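Side-chain contacts in inactive glucansucrase (Lactobacillus reuteri, PDB 5JBD), which belongs to glycoside hydrolase family 70, whose members share a TIM-barrel core, and carries a bound calcium ion: residues Y85-P88 and V92-Q95; V197-K202 and G207-A212; N257-L262 and D278-D283; S416-E421 and R700-E705; K479-D484 and N606-G611. All blocks are in the same frame, centred on the assembly; numbering follows the deposited sequence.

Contacts 3 and 4 lie nearest the middle of the molecule. Their centres are about 27 Å apart and their nearest atoms about 8 Å. Contact 3 packs a helix on a strand of the parallel barrel sheet, and residues 278-283 run on towards Asn-287, a ligand of the calcium ion. Contact 4 joins two loops distant in sequence. Contact 5 falls, along the chain, between the two halves of contact 4; its centre lies about 30 Å from that of contact 4. Contacts 1 and 2 are local, with centres about 28 Å apart on the same side of the chain's centre. Contacts 1 and 5 are the farthest apart, about 63 Å between centres, on opposite sides of it.

Contact 1: Y85-P88 and V92-Q95; sequences YIWP and VQAQ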
# COMPACT_ATOMS: atom_id res chain seq x y z
N TYR A 85 7.80 41.28 -4.08
CA TYR A 85 7.18 42.21 -5.04
C TYR A 85 5.67 42.06 -5.24
O TYR A 85 5.01 43.05 -5.56
CB TYR A 85 7.83 42.05 -6.42
CG TYR A 85 9.32 42.33 -6.46
CD1 TYR A 85 9.81 43.61 -6.71
CD2 TYR A 85 10.24 41.30 -6.26
CE1 TYR A 85 11.18 43.85 -6.77
CE2 TYR A 85 11.61 41.53 -6.31
CZ TYR A 85 12.08 42.80 -6.57
OH TYR A 85 13.43 43.06 -6.60
N ILE A 86 5.13 40.84 -5.13
CA ILE A 86 3.71 40.57 -5.36
C ILE A 86 3.10 39.70 -4.27
O ILE A 86 3.79 38.88 -3.65
CB ILE A 86 3.45 39.90 -6.73
CG1 ILE A 86 4.17 38.55 -6.86
CG2 ILE A 86 3.89 40.81 -7.86
CD1 ILE A 86 3.76 37.76 -8.09
N TRP A 87 1.79 39.88 -4.05
CA TRP A 87 1.03 39.17 -3.01
C TRP A 87 -0.39 38.91 -3.50
O TRP A 87 -0.89 39.65 -4.34
CB TRP A 87 0.99 39.99 -1.71
CG TRP A 87 2.35 40.43 -1.28
CD1 TRP A 87 3.20 39.75 -0.47
CD2 TRP A 87 3.04 41.62 -1.68
NE1 TRP A 87 4.37 40.44 -0.32
CE2 TRP A 87 4.30 41.59 -1.06
CE3 TRP A 87 2.71 42.69 -2.51
CZ2 TRP A 87 5.25 42.61 -1.23
CZ3 TRP A 87 3.65 43.71 -2.68
CH2 TRP A 87 4.90 43.66 -2.04
N PRO A 88 -1.04 37.84 -2.99
CA PRO A 88 -2.45 37.60 -3.34
C PRO A 88 -3.43 38.66 -2.84
O PRO A 88 -4.53 38.76 -3.38
CB PRO A 88 -2.75 36.24 -2.69
CG PRO A 88 -1.71 36.06 -1.64
CD PRO A 88 -0.50 36.81 -2.10
N VAL A 92 -2.05 39.93 2.93
CA VAL A 92 -0.81 39.14 2.90
C VAL A 92 0.42 40.03 2.71
O VAL A 92 1.48 39.76 3.27
CB VAL A 92 -0.89 38.00 1.84
CG1 VAL A 92 0.42 37.22 1.74
CG2 VAL A 92 -2.05 37.05 2.17
N GLN A 93 0.27 41.11 1.94
CA GLN A 93 1.32 42.11 1.79
C GLN A 93 1.71 42.68 3.15
O GLN A 93 2.90 42.75 3.50
CB GLN A 93 0.88 43.23 0.84
CG GLN A 93 1.92 44.32 0.58
CD GLN A 93 1.40 45.44 -0.31
OE1 GLN A 93 0.21 45.57 -0.50
NE2 GLN A 93 2.30 46.24 -0.86
N ALA A 94 0.71 43.10 3.92
CA ALA A 94 0.95 43.64 5.26
C ALA A 94 1.56 42.58 6.16
O ALA A 94 2.48 42.89 6.93
CB ALA A 94 -0.33 44.22 5.86
N GLN A 95 1.11 41.33 6.03
CA GLN A 95 1.73 40.21 6.77
C GLN A 95 3.20 39.99 6.41
O GLN A 95 4.03 39.77 7.30
CB GLN A 95 0.99 38.89 6.56
CG GLN A 95 -0.37 38.76 7.21
CD GLN A 95 -1.02 37.44 6.85
OE1 GLN A 95 -0.44 36.38 7.09
NE2 GLN A 95 -2.19 37.49 6.23
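The indole of Trp-87 has Gln-93 over one face and the backbone carbon of Tyr-85 over the opposite face. Gln-93 CG lies 3.6 Å from the centroid of the six-membered ring of Trp-87, 13° off the ring normal, and makes a CH-pi contact. With CG anti to the backbone N (chi1 -179°) and the chain extended, Gln-93 runs across the indole from the five-membered to the six-membered ring. Gln-93 CB sits 3.7 Å from Trp-87 CD2. Gln-93 NE2 reaches 3.4 Å from Trp-87 CZ3. The amide and ring planes are only 20° apart, which leaves the amide nearly flat on the indole. Beside this pair, Pro-88 and Val-92 cross at about a right angle. Pro-88 CG is 4.0 Å from Val-92 CG2. Helix 126-147 packs against the same cluster through Ala-133, which touches both Trp-87 and Gln-93. The loop before helix 90-101 thus folds back on the first turn of that helix. No hydrogen bond joins the two segments. The contact probably rests on dispersion and the CH-pi approach to the ring face. With the planes this close to parallel, the amide stacks on the ring more than it aims an N-H at it.

Contact 2: V197-K202 and G207-A212; sequences VNNNSK and GNTSYA
Asn-200 (chi1 -168°) and Asn-208 (chi1 -177°) both hold CG anti to the backbone N. The side chains lie side by side and point the same way, but their amide planes are 81° apart. Asn-208 ND2 makes two bonds across the contact. Asn-208 ND2 donates to Asn-200 OD1 at 3.0 Å. Asn-208 ND2 also donates to Ser-201 O at 3.0 Å; this oxygen lies in the Asn-208 amide plane, although the donor sits above the carbonyl plane of Ser-201. The other end of the amide is gripped as well. Asn-208 OD1 accepts from Ser-210 OG at 3.1 Å, on a lone pair, and from Ser-210 N at 3.0 Å, from above the carbonyl plane. Four bonds therefore fix the rotation of this buried amide. A backbone bond from Thr-209 N to Asn-199 O, 2.9 Å long, ties the segments beside it. Asn-199 OD1 accepts from Ser-201 N at 3.2 Å, while Asn-199 ND2 bonds to Thr-763 OG1 and Lys-206 O. Thr-763 belongs to strand 758-767, next to strand 193-197 in the antiparallel sheet. The arrangement is a pair of Asx turns, at Asn-199 and Asn-208, that shape the loop leaving strand 193-197.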
# COMPACT_ATOMS: atom_id res chain seq x y z
N VAL A 197 -9.61 17.60 -13.25
CA VAL A 197 -10.75 17.78 -14.18
C VAL A 197 -10.31 18.50 -15.43
O VAL A 197 -9.26 19.17 -15.45
CB VAL A 197 -11.95 18.53 -13.54
CG1 VAL A 197 -12.41 17.83 -12.26
CG2 VAL A 197 -11.66 20.01 -13.31
N ASN A 198 -11.12 18.37 -16.48
CA ASN A 198 -10.85 19.00 -17.76
C ASN A 198 -11.04 20.51 -17.69
O ASN A 198 -11.92 21.01 -16.99
CB ASN A 198 -11.73 18.42 -18.88
CG ASN A 198 -11.34 17.00 -19.26
OD1 ASN A 198 -10.33 16.47 -18.80
ND2 ASN A 198 -12.15 16.37 -20.11
N ASN A 199 -10.19 21.23 -18.41
CA ASN A 199 -10.27 22.68 -18.46
C ASN A 199 -9.57 23.21 -19.71
O ASN A 199 -8.35 23.42 -19.73
CB ASN A 199 -9.66 23.30 -17.19
CG ASN A 199 -9.76 24.82 -17.19
OD1 ASN A 199 -10.46 25.41 -18.02
ND2 ASN A 199 -9.06 25.46 -16.25
N ASN A 200 -10.38 23.42 -20.75
CA ASN A 200 -9.92 24.01 -21.99
C ASN A 200 -10.58 25.38 -22.20
O ASN A 200 -10.91 25.75 -23.32
CB ASN A 200 -10.21 23.05 -23.16
CG ASN A 200 -9.50 23.46 -24.46
OD1 ASN A 200 -8.43 24.08 -24.44
ND2 ASN A 200 -10.11 23.12 -25.59
N SER A 201 -10.74 26.15 -21.12
CA SER A 201 -11.42 27.43 -21.18
C SER A 201 -10.57 28.51 -21.86
O SER A 201 -9.34 28.45 -21.85
CB SER A 201 -11.81 27.91 -19.78
OG SER A 201 -12.41 29.20 -19.81
N LYS A 202 -11.25 29.49 -22.46
CA LYS A 202 -10.63 30.71 -22.99
C LYS A 202 -10.81 31.91 -22.04
O LYS A 202 -10.34 33.00 -22.33
CB LYS A 202 -11.18 31.04 -24.40
CG LYS A 202 -10.46 30.30 -25.57
CD LYS A 202 -11.37 29.32 -26.30
CE LYS A 202 -10.60 28.41 -27.26
NZ LYS A 202 -10.11 27.16 -26.59
N GLY A 207 -8.61 30.05 -16.50
CA GLY A 207 -7.38 29.43 -16.96
C GLY A 207 -7.64 28.27 -17.92
O GLY A 207 -8.75 28.10 -18.41
N ASN A 208 -6.61 27.48 -18.15
CA ASN A 208 -6.63 26.43 -19.15
C ASN A 208 -5.49 25.48 -18.86
O ASN A 208 -4.32 25.90 -18.81
CB ASN A 208 -6.45 27.05 -20.54
CG ASN A 208 -6.52 26.02 -21.67
OD1 ASN A 208 -5.73 25.09 -21.72
ND2 ASN A 208 -7.44 26.23 -22.60
N THR A 209 -5.82 24.20 -18.66
CA THR A 209 -4.82 23.15 -18.45
C THR A 209 -5.09 21.99 -19.41
O THR A 209 -5.06 20.82 -19.01
CB THR A 209 -4.83 22.64 -16.99
OG1 THR A 209 -6.15 22.21 -16.66
CG2 THR A 209 -4.40 23.75 -16.03
N SER A 210 -5.35 22.32 -20.68
CA SER A 210 -5.91 21.35 -21.63
C SER A 210 -4.98 20.18 -21.96
O SER A 210 -5.45 19.10 -22.32
CB SER A 210 -6.38 22.03 -22.93
OG SER A 210 -5.31 22.67 -23.60
N TYR A 211 -3.67 20.40 -21.82
CA TYR A 211 -2.66 19.31 -21.89
C TYR A 211 -2.94 18.18 -20.86
O TYR A 211 -2.52 17.05 -21.07
CB TYR A 211 -1.23 19.88 -21.70
CG TYR A 211 -1.14 20.78 -20.50
CD1 TYR A 211 -1.01 20.26 -19.22
CD2 TYR A 211 -1.26 22.17 -20.63
CE1 TYR A 211 -0.99 21.07 -18.10
CE2 TYR A 211 -1.26 23.00 -19.51
CZ TYR A 211 -1.13 22.43 -18.25
OH TYR A 211 -1.10 23.21 -17.12
N ALA A 212 -3.63 18.49 -19.76
CA ALA A 212 -4.00 17.48 -18.73
C ALA A 212 -5.44 16.94 -18.86
O ALA A 212 -5.89 16.17 -17.99
CB ALA A 212 -3.78 18.05 -17.33

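Contact 3: N257-L262 and D278-D283; sequences NWEYFL and DGFRVD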
# COMPACT_ATOMS: atom_id res chain seq x y z
N ASN A 257 2.53 -4.19 -20.42
CA ASN A 257 3.98 -4.03 -20.55
C ASN A 257 4.71 -4.32 -19.24
O ASN A 257 5.69 -5.06 -19.22
CB ASN A 257 4.32 -2.60 -21.00
CG ASN A 257 5.74 -2.48 -21.52
OD1 ASN A 257 6.00 -2.79 -22.69
ND2 ASN A 257 6.65 -2.04 -20.67
N TRP A 258 4.22 -3.72 -18.16
CA TRP A 258 4.81 -3.84 -16.83
C TRP A 258 4.74 -5.28 -16.30
O TRP A 258 5.71 -5.81 -15.75
CB TRP A 258 4.08 -2.90 -15.86
CG TRP A 258 4.76 -2.64 -14.54
CD1 TRP A 258 6.09 -2.75 -14.25
CD2 TRP A 258 4.14 -2.15 -13.35
NE1 TRP A 258 6.32 -2.38 -12.95
CE2 TRP A 258 5.14 -2.00 -12.38
CE3 TRP A 258 2.82 -1.84 -13.01
CZ2 TRP A 258 4.87 -1.56 -11.08
CZ3 TRP A 258 2.55 -1.38 -11.73
CH2 TRP A 258 3.57 -1.24 -10.78
N GLU A 259 3.59 -5.91 -16.49
CA GLU A 259 3.40 -7.31 -16.11
C GLU A 259 4.35 -8.23 -16.88
O GLU A 259 5.00 -9.09 -16.28
CB GLU A 259 1.94 -7.72 -16.31
CG GLU A 259 0.99 -7.03 -15.34
CD GLU A 259 -0.43 -6.89 -15.85
OE1 GLU A 259 -0.81 -7.63 -16.78
OE2 GLU A 259 -1.17 -6.01 -15.34
N TYR A 260 4.47 -8.00 -18.19
CA TYR A 260 5.37 -8.78 -19.02
C TYR A 260 6.83 -8.63 -18.54
O TYR A 260 7.57 -9.62 -18.48
CB TYR A 260 5.24 -8.38 -20.51
CG TYR A 260 6.17 -9.15 -21.42
CD1 TYR A 260 5.88 -10.45 -21.82
CD2 TYR A 260 7.38 -8.59 -21.83
CE1 TYR A 260 6.76 -11.17 -22.62
CE2 TYR A 260 8.26 -9.29 -22.63
CZ TYR A 260 7.95 -10.57 -23.03
OH TYR A 260 8.85 -11.24 -23.83
N PHE A 261 7.21 -7.42 -18.16
CA PHE A 261 8.55 -7.13 -17.63
C PHE A 261 8.84 -7.92 -16.36
O PHE A 261 9.86 -8.61 -16.25
CB PHE A 261 8.67 -5.62 -17.36
CG PHE A 261 9.95 -5.18 -16.70
CD1 PHE A 261 11.11 -5.03 -17.43
CD2 PHE A 261 9.96 -4.86 -15.34
CE1 PHE A 261 12.29 -4.59 -16.83
CE2 PHE A 261 11.13 -4.42 -14.73
CZ PHE A 261 12.30 -4.29 -15.48
N LEU A 262 7.92 -7.84 -15.41
CA LEU A 262 8.09 -8.53 -14.13
C LEU A 262 8.11 -10.06 -14.29
O LEU A 262 8.90 -10.74 -13.63
CB LEU A 262 7.03 -8.09 -13.13
CG LEU A 262 7.14 -6.62 -12.70
CD1 LEU A 262 5.89 -6.21 -11.97
CD2 LEU A 262 8.38 -6.35 -11.85
N ASP A 278 6.76 -15.46 -11.21
CA ASP A 278 5.81 -16.45 -11.71
C ASP A 278 4.37 -15.96 -11.71
O ASP A 278 3.53 -16.49 -12.45
CB ASP A 278 5.91 -17.71 -10.86
CG ASP A 278 7.29 -18.31 -10.88
OD1 ASP A 278 7.69 -18.85 -11.94
OD2 ASP A 278 8.01 -18.21 -9.85
N GLY A 279 4.08 -14.98 -10.88
CA GLY A 279 2.74 -14.44 -10.76
C GLY A 279 2.71 -13.21 -9.88
O GLY A 279 3.78 -12.69 -9.54
N PHE A 280 1.51 -12.76 -9.53
CA PHE A 280 1.34 -11.50 -8.80
C PHE A 280 0.48 -11.57 -7.56
O PHE A 280 -0.52 -12.31 -7.50
CB PHE A 280 0.75 -10.45 -9.73
CG PHE A 280 1.57 -10.19 -10.95
CD1 PHE A 280 2.82 -9.56 -10.83
CD2 PHE A 280 1.14 -10.59 -12.21
CE1 PHE A 280 3.60 -9.32 -11.95
CE2 PHE A 280 1.92 -10.35 -13.33
CZ PHE A 280 3.15 -9.72 -13.20
N ARG A 281 0.87 -10.78 -6.56
CA ARG A 281 -0.01 -10.35 -5.50
C ARG A 281 -0.49 -8.97 -5.93
O ARG A 281 0.33 -8.07 -6.10
CB ARG A 281 0.74 -10.33 -4.16
CG ARG A 281 -0.09 -9.93 -2.96
CD ARG A 281 -0.17 -8.42 -2.78
NE ARG A 281 -0.70 -8.00 -1.48
CZ ARG A 281 -0.86 -6.73 -1.11
NH1 ARG A 281 -0.54 -5.74 -1.92
NH2 ARG A 281 -1.32 -6.45 0.10
N VAL A 282 -1.79 -8.80 -6.13
CA VAL A 282 -2.31 -7.57 -6.74
C VAL A 282 -2.76 -6.57 -5.67
O VAL A 282 -3.80 -6.75 -5.02
CB VAL A 282 -3.45 -7.87 -7.74
CG1 VAL A 282 -3.90 -6.59 -8.42
CG2 VAL A 282 -2.98 -8.90 -8.77
N ASP A 283 -1.95 -5.53 -5.48
CA ASP A 283 -2.22 -4.50 -4.48
C ASP A 283 -3.43 -3.67 -4.84
O ASP A 283 -3.62 -3.30 -6.01
CB ASP A 283 -1.01 -3.57 -4.36
CG ASP A 283 -1.18 -2.53 -3.25
OD1 ASP A 283 -1.29 -2.93 -2.06
OD2 ASP A 283 -1.18 -1.34 -3.58
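Helix 249-263 lies against strand 279-282, with 8.7 Å from Glu-259 CA to Phe-280 CA and 8.6 Å from Leu-262 CA to Asp-278 CA. The space between is bridged by one side chain, Phe-280. Its CG is anti to the carbonyl carbon (chi1 -58°), and the ring reaches from the strand to the helix edge first. The leading atom, Phe-280 CZ, is 3.6 Å from Glu-259 O, which lies in the ring plane. This places ring C-H groups against a backbone carbonyl, a weakly polar and probably favourable approach. On one flank, Phe-280 CE1 meets Leu-262 CB at 3.8 Å and Leu-262 CD1 at 3.9 Å. On the other flank, Phe-280 CE2 is 4.0 Å from Glu-259 CG. Glu-259 and Leu-262 are three residues apart, so their side chains leave the same side of the helix and bracket the ring rim. Leu-262 CD1 also rests over one face of the Trp-258 ring. Met-296, on helix 291-304, touches both Glu-259 and Phe-280 and adds to the buried cluster. Arg-281 points to the other side of the strand. Arg-281 NH1 forms a salt bridge with Asp-283 OD1 at 2.9 Å, on the anti lone pair, and a second with Asp-747 of the adjacent strand 743-748. Asp-283 OD2 hydrogen-bonds to a glycerol, probably from the crystallisation liquor. The contact is the helix-on-strand packing of a TIM barrel: Phe-280 faces the surrounding helices, and Arg-281 and Asp-283 face the opposite side of the parallel sheet.

Contact 4: S416-E421 and R700-E705; sequences SAYKVE and RSRYNE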
# COMPACT_ATOMS: atom_id res chain seq x y z
N SER A 416 1.44 15.12 9.08
CA SER A 416 2.73 15.83 9.13
C SER A 416 3.41 15.88 10.51
O SER A 416 4.61 16.13 10.58
CB SER A 416 2.57 17.24 8.57
OG SER A 416 1.71 18.01 9.37
N ALA A 417 2.68 15.61 11.59
CA ALA A 417 3.27 15.56 12.94
C ALA A 417 3.72 14.15 13.37
O ALA A 417 4.15 13.96 14.51
CB ALA A 417 2.29 16.14 13.96
N TYR A 418 3.63 13.17 12.46
CA TYR A 418 4.17 11.83 12.70
C TYR A 418 5.67 11.93 12.92
O TYR A 418 6.36 12.63 12.18
CB TYR A 418 3.87 10.90 11.51
CG TYR A 418 4.32 9.47 11.68
CD1 TYR A 418 5.62 9.08 11.36
CD2 TYR A 418 3.44 8.47 12.14
CE1 TYR A 418 6.05 7.76 11.50
CE2 TYR A 418 3.86 7.16 12.30
CZ TYR A 418 5.15 6.80 11.97
OH TYR A 418 5.57 5.50 12.11
N LYS A 419 6.17 11.20 13.92
CA LYS A 419 7.60 11.08 14.16
C LYS A 419 7.98 9.60 14.32
O LYS A 419 7.29 8.86 15.02
CB LYS A 419 8.01 11.85 15.41
CG LYS A 419 7.83 13.36 15.28
CD LYS A 419 8.24 14.08 16.57
CE LYS A 419 8.67 15.52 16.33
NZ LYS A 419 7.75 16.27 15.41
N VAL A 420 9.06 9.19 13.67
CA VAL A 420 9.59 7.82 13.81
C VAL A 420 9.81 7.42 15.28
O VAL A 420 9.61 6.26 15.65
CB VAL A 420 10.88 7.60 12.94
CG1 VAL A 420 12.07 8.40 13.47
CG2 VAL A 420 11.24 6.12 12.84
N GLU A 421 10.17 8.40 16.13
CA GLU A 421 10.41 8.12 17.56
C GLU A 421 9.16 7.52 18.24
O GLU A 421 9.28 6.68 19.14
CB GLU A 421 10.87 9.39 18.31
CG GLU A 421 12.30 9.92 18.01
CD GLU A 421 12.50 10.44 16.59
OE1 GLU A 421 11.57 11.10 16.05
OE2 GLU A 421 13.59 10.21 16.00
N ARG A 700 11.29 10.08 1.08
CA ARG A 700 10.55 10.66 2.21
C ARG A 700 9.25 9.92 2.58
O ARG A 700 8.50 10.38 3.43
CB ARG A 700 10.27 12.13 1.92
CG ARG A 700 11.56 12.95 1.78
CD ARG A 700 11.35 14.41 2.14
NE ARG A 700 10.20 14.99 1.45
CZ ARG A 700 10.16 15.36 0.16
NH1 ARG A 700 11.22 15.22 -0.65
NH2 ARG A 700 9.03 15.88 -0.33
N SER A 701 9.01 8.75 1.97
CA SER A 701 7.89 7.89 2.40
C SER A 701 8.12 7.41 3.84
O SER A 701 9.25 7.30 4.31
CB SER A 701 7.70 6.72 1.43
OG SER A 701 8.74 5.76 1.52
N ARG A 702 7.02 7.13 4.53
CA ARG A 702 7.09 6.74 5.93
C ARG A 702 7.93 5.48 6.18
O ARG A 702 8.71 5.43 7.13
CB ARG A 702 5.67 6.56 6.47
CG ARG A 702 5.57 6.30 7.97
CD ARG A 702 4.13 6.50 8.43
NE ARG A 702 3.74 7.91 8.36
CZ ARG A 702 2.51 8.38 8.47
NH1 ARG A 702 1.46 7.57 8.65
NH2 ARG A 702 2.31 9.69 8.40
N TYR A 703 7.77 4.47 5.32
CA TYR A 703 8.40 3.17 5.56
C TYR A 703 9.45 2.76 4.54
O TYR A 703 10.20 1.80 4.79
CB TYR A 703 7.31 2.10 5.64
CG TYR A 703 6.21 2.36 6.67
CD1 TYR A 703 6.47 2.38 8.03
CD2 TYR A 703 4.89 2.59 6.26
CE1 TYR A 703 5.47 2.62 8.96
CE2 TYR A 703 3.89 2.83 7.17
CZ TYR A 703 4.17 2.84 8.53
OH TYR A 703 3.16 3.08 9.42
N ASN A 704 9.55 3.46 3.40
CA ASN A 704 10.49 3.08 2.33
C ASN A 704 10.29 1.62 1.88
O ASN A 704 11.25 0.91 1.56
CB ASN A 704 11.96 3.34 2.77
CG ASN A 704 12.47 4.70 2.32
OD1 ASN A 704 13.32 4.79 1.44
ND2 ASN A 704 11.95 5.76 2.92
N GLU A 705 9.03 1.17 1.90
CA GLU A 705 8.68 -0.24 1.66
C GLU A 705 8.47 -0.60 0.20
O GLU A 705 8.51 -1.79 -0.14
CB GLU A 705 7.43 -0.66 2.47
CG GLU A 705 6.07 -0.28 1.88
CD GLU A 705 5.84 1.22 1.74
OE1 GLU A 705 6.42 2.00 2.51
OE2 GLU A 705 5.11 1.63 0.83
O HOH W 1 3.72 3.45 11.87
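Arg-702 runs along one face of the Tyr-418 ring. Beyond its CB, the chain first brings Arg-702 CG to 3.9 Å from Tyr-418 CE1. The same CG lies over the centre of a face of the Tyr-703 ring, so this methylene sits between two aromatic groups. The next atom, Arg-702 CD, is 3.8 Å from the centroid of the Tyr-418 ring and makes a CH-pi contact over its face. A bend at chi3 (-69°) then turns the guanidinium flat onto the ring, with the planes 12° apart. Arg-702 NE is 3.7 Å from Tyr-418 CG. Arg-702 CZ stands 4.0 Å from the Tyr-418 centroid, 22° off the ring normal, as a stacked cation-pi pair. At the tip, Arg-702 NH2 passes beyond the ring and lies 3.7 Å from Tyr-418 CB. The guanidinium N-H groups serve other partners: NH2 bonds to Met-414 O and NH1 to Gly-187 O. The far end of the tyrosine is tied to water 1, 2.8 Å from Tyr-418 OH. That water also lies by Tyr-703 OH, but so close that this second link is doubtful. Ile-403 of helix 392-406 also touches Tyr-418. The positive charge of Arg-702 is thus probably steadied twice, by the pi electrons of Tyr-418 against its face and by two backbone carbonyls bonded to its N-H groups.

Contact 5: K479-D484 and N606-G611; sequences KSIYYD and NPYVSG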
# COMPACT_ATOMS: atom_id res chain seq x y z
N LYS A 479 14.22 -14.77 15.93
CA LYS A 479 12.96 -15.49 15.87
C LYS A 479 11.93 -14.88 16.84
O LYS A 479 12.28 -14.45 17.95
CB LYS A 479 13.15 -16.97 16.21
CG LYS A 479 13.97 -17.74 15.19
CD LYS A 479 14.24 -19.13 15.73
CE LYS A 479 14.95 -20.00 14.71
NZ LYS A 479 15.15 -21.37 15.26
N SER A 480 10.67 -14.87 16.41
CA SER A 480 9.56 -14.45 17.26
C SER A 480 9.30 -15.50 18.33
O SER A 480 9.62 -16.68 18.17
CB SER A 480 8.29 -14.24 16.42
OG SER A 480 7.12 -14.20 17.23
N ILE A 481 8.67 -15.09 19.41
CA ILE A 481 8.13 -16.04 20.40
C ILE A 481 7.25 -17.14 19.75
O ILE A 481 7.20 -18.27 20.24
CB ILE A 481 7.34 -15.28 21.51
CG1 ILE A 481 6.93 -16.19 22.67
CG2 ILE A 481 6.15 -14.48 20.95
CD1 ILE A 481 6.18 -15.50 23.80
N TYR A 482 6.57 -16.81 18.66
CA TYR A 482 5.66 -17.78 18.02
C TYR A 482 6.30 -18.67 16.94
O TYR A 482 5.61 -19.49 16.35
CB TYR A 482 4.45 -17.06 17.44
CG TYR A 482 3.69 -16.25 18.46
CD1 TYR A 482 3.22 -16.84 19.63
CD2 TYR A 482 3.44 -14.88 18.26
CE1 TYR A 482 2.54 -16.09 20.58
CE2 TYR A 482 2.76 -14.13 19.21
CZ TYR A 482 2.30 -14.75 20.37
OH TYR A 482 1.60 -14.01 21.31
N TYR A 483 7.62 -18.55 16.72
CA TYR A 483 8.30 -19.33 15.66
C TYR A 483 8.08 -20.85 15.81
O TYR A 483 7.75 -21.54 14.83
CB TYR A 483 9.81 -19.00 15.61
CG TYR A 483 10.59 -19.80 14.55
CD1 TYR A 483 11.03 -21.09 14.80
CD2 TYR A 483 10.86 -19.25 13.29
CE1 TYR A 483 11.71 -21.82 13.85
CE2 TYR A 483 11.56 -19.97 12.34
CZ TYR A 483 11.99 -21.25 12.63
OH TYR A 483 12.68 -21.97 11.70
N ASP A 484 8.28 -21.38 17.02
CA ASP A 484 8.24 -22.83 17.21
C ASP A 484 6.83 -23.39 16.93
O ASP A 484 6.68 -24.41 16.24
CB ASP A 484 8.70 -23.23 18.62
CG ASP A 484 10.21 -23.14 18.80
OD1 ASP A 484 10.96 -23.09 17.82
OD2 ASP A 484 10.64 -23.13 19.97
N ASN A 606 -2.04 -18.27 29.46
CA ASN A 606 -0.59 -18.05 29.38
C ASN A 606 -0.29 -17.23 28.10
O ASN A 606 -1.22 -16.93 27.35
CB ASN A 606 0.14 -19.39 29.49
CG ASN A 606 -0.09 -20.30 28.30
OD1 ASN A 606 0.06 -19.89 27.15
ND2 ASN A 606 -0.42 -21.56 28.57
N PRO A 607 0.99 -16.86 27.86
CA PRO A 607 1.24 -16.00 26.70
C PRO A 607 0.84 -16.59 25.33
O PRO A 607 0.57 -15.83 24.40
CB PRO A 607 2.76 -15.75 26.77
CG PRO A 607 3.11 -15.95 28.20
CD PRO A 607 2.23 -17.09 28.62
N TYR A 608 0.82 -17.93 25.24
CA TYR A 608 0.55 -18.66 24.02
C TYR A 608 -0.94 -19.00 23.83
O TYR A 608 -1.42 -18.96 22.71
CB TYR A 608 1.38 -19.95 24.00
CG TYR A 608 2.87 -19.69 24.07
CD1 TYR A 608 3.61 -19.50 22.91
CD2 TYR A 608 3.55 -19.59 25.30
CE1 TYR A 608 4.98 -19.24 22.95
CE2 TYR A 608 4.92 -19.32 25.35
CZ TYR A 608 5.62 -19.15 24.17
OH TYR A 608 6.96 -18.88 24.18
N VAL A 609 -1.64 -19.30 24.93
CA VAL A 609 -3.03 -19.81 24.90
C VAL A 609 -3.90 -19.11 25.96
O VAL A 609 -3.51 -19.00 27.13
CB VAL A 609 -3.07 -21.34 25.14
CG1 VAL A 609 -4.51 -21.88 25.09
CG2 VAL A 609 -2.19 -22.08 24.13
N SER A 610 -5.06 -18.61 25.51
CA SER A 610 -6.12 -18.10 26.37
C SER A 610 -7.39 -18.86 26.00
O SER A 610 -8.17 -18.44 25.12
CB SER A 610 -6.29 -16.61 26.14
OG SER A 610 -7.25 -16.07 27.03
N GLY A 611 -7.58 -19.99 26.68
CA GLY A 611 -8.54 -21.02 26.28
C GLY A 611 -7.83 -22.36 26.20
O GLY A 611 -7.24 -22.80 27.19
O HOH W 2 -0.78 -15.64 21.65
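An Asx turn at Asn-606 meets a type I beta turn, Ser-480 to Tyr-483, that leads into helix 483-496. The first belongs to the loop between strands 596-605 and 612-618. Asn-606 OD1 accepts from Tyr-608 N at 2.8 Å and from Val-609 N at 2.9 Å, which fixes the backbone that carries Tyr-608. Tyr-608 and Ile-481 come from opposite directions, and the CG1-CD1 branch of Ile-481 meets the hydroxyl end of Tyr-608. Ile-481 CG1, anti to the backbone N (chi1 -172°), is 3.1 Å from Tyr-608 OH, a tight approach. Ile-481 CD1 is 3.5 Å from Tyr-608 OH. Ile-481 O lies in the Tyr-608 ring plane, at its edge. Tyr-482 stands beside this pair, and Tyr-608 CD1 approaches the edge of its ring, 4.2 Å from Tyr-482 CD1. Ile-481 CG2 lies over the centre of one face of the Tyr-482 ring, so the isoleucine touches both tyrosines with different branches. Gln-434 of helix 420-434 also touches Ile-481 and Tyr-482. Lys-439 NZ bonds to Pro-607 O and weakly to Tyr-482 OH. Water 2 joins the same two oxygens: it lies 2.9 Å from Tyr-482 OH and donates to Pro-607 O at 3.1 Å.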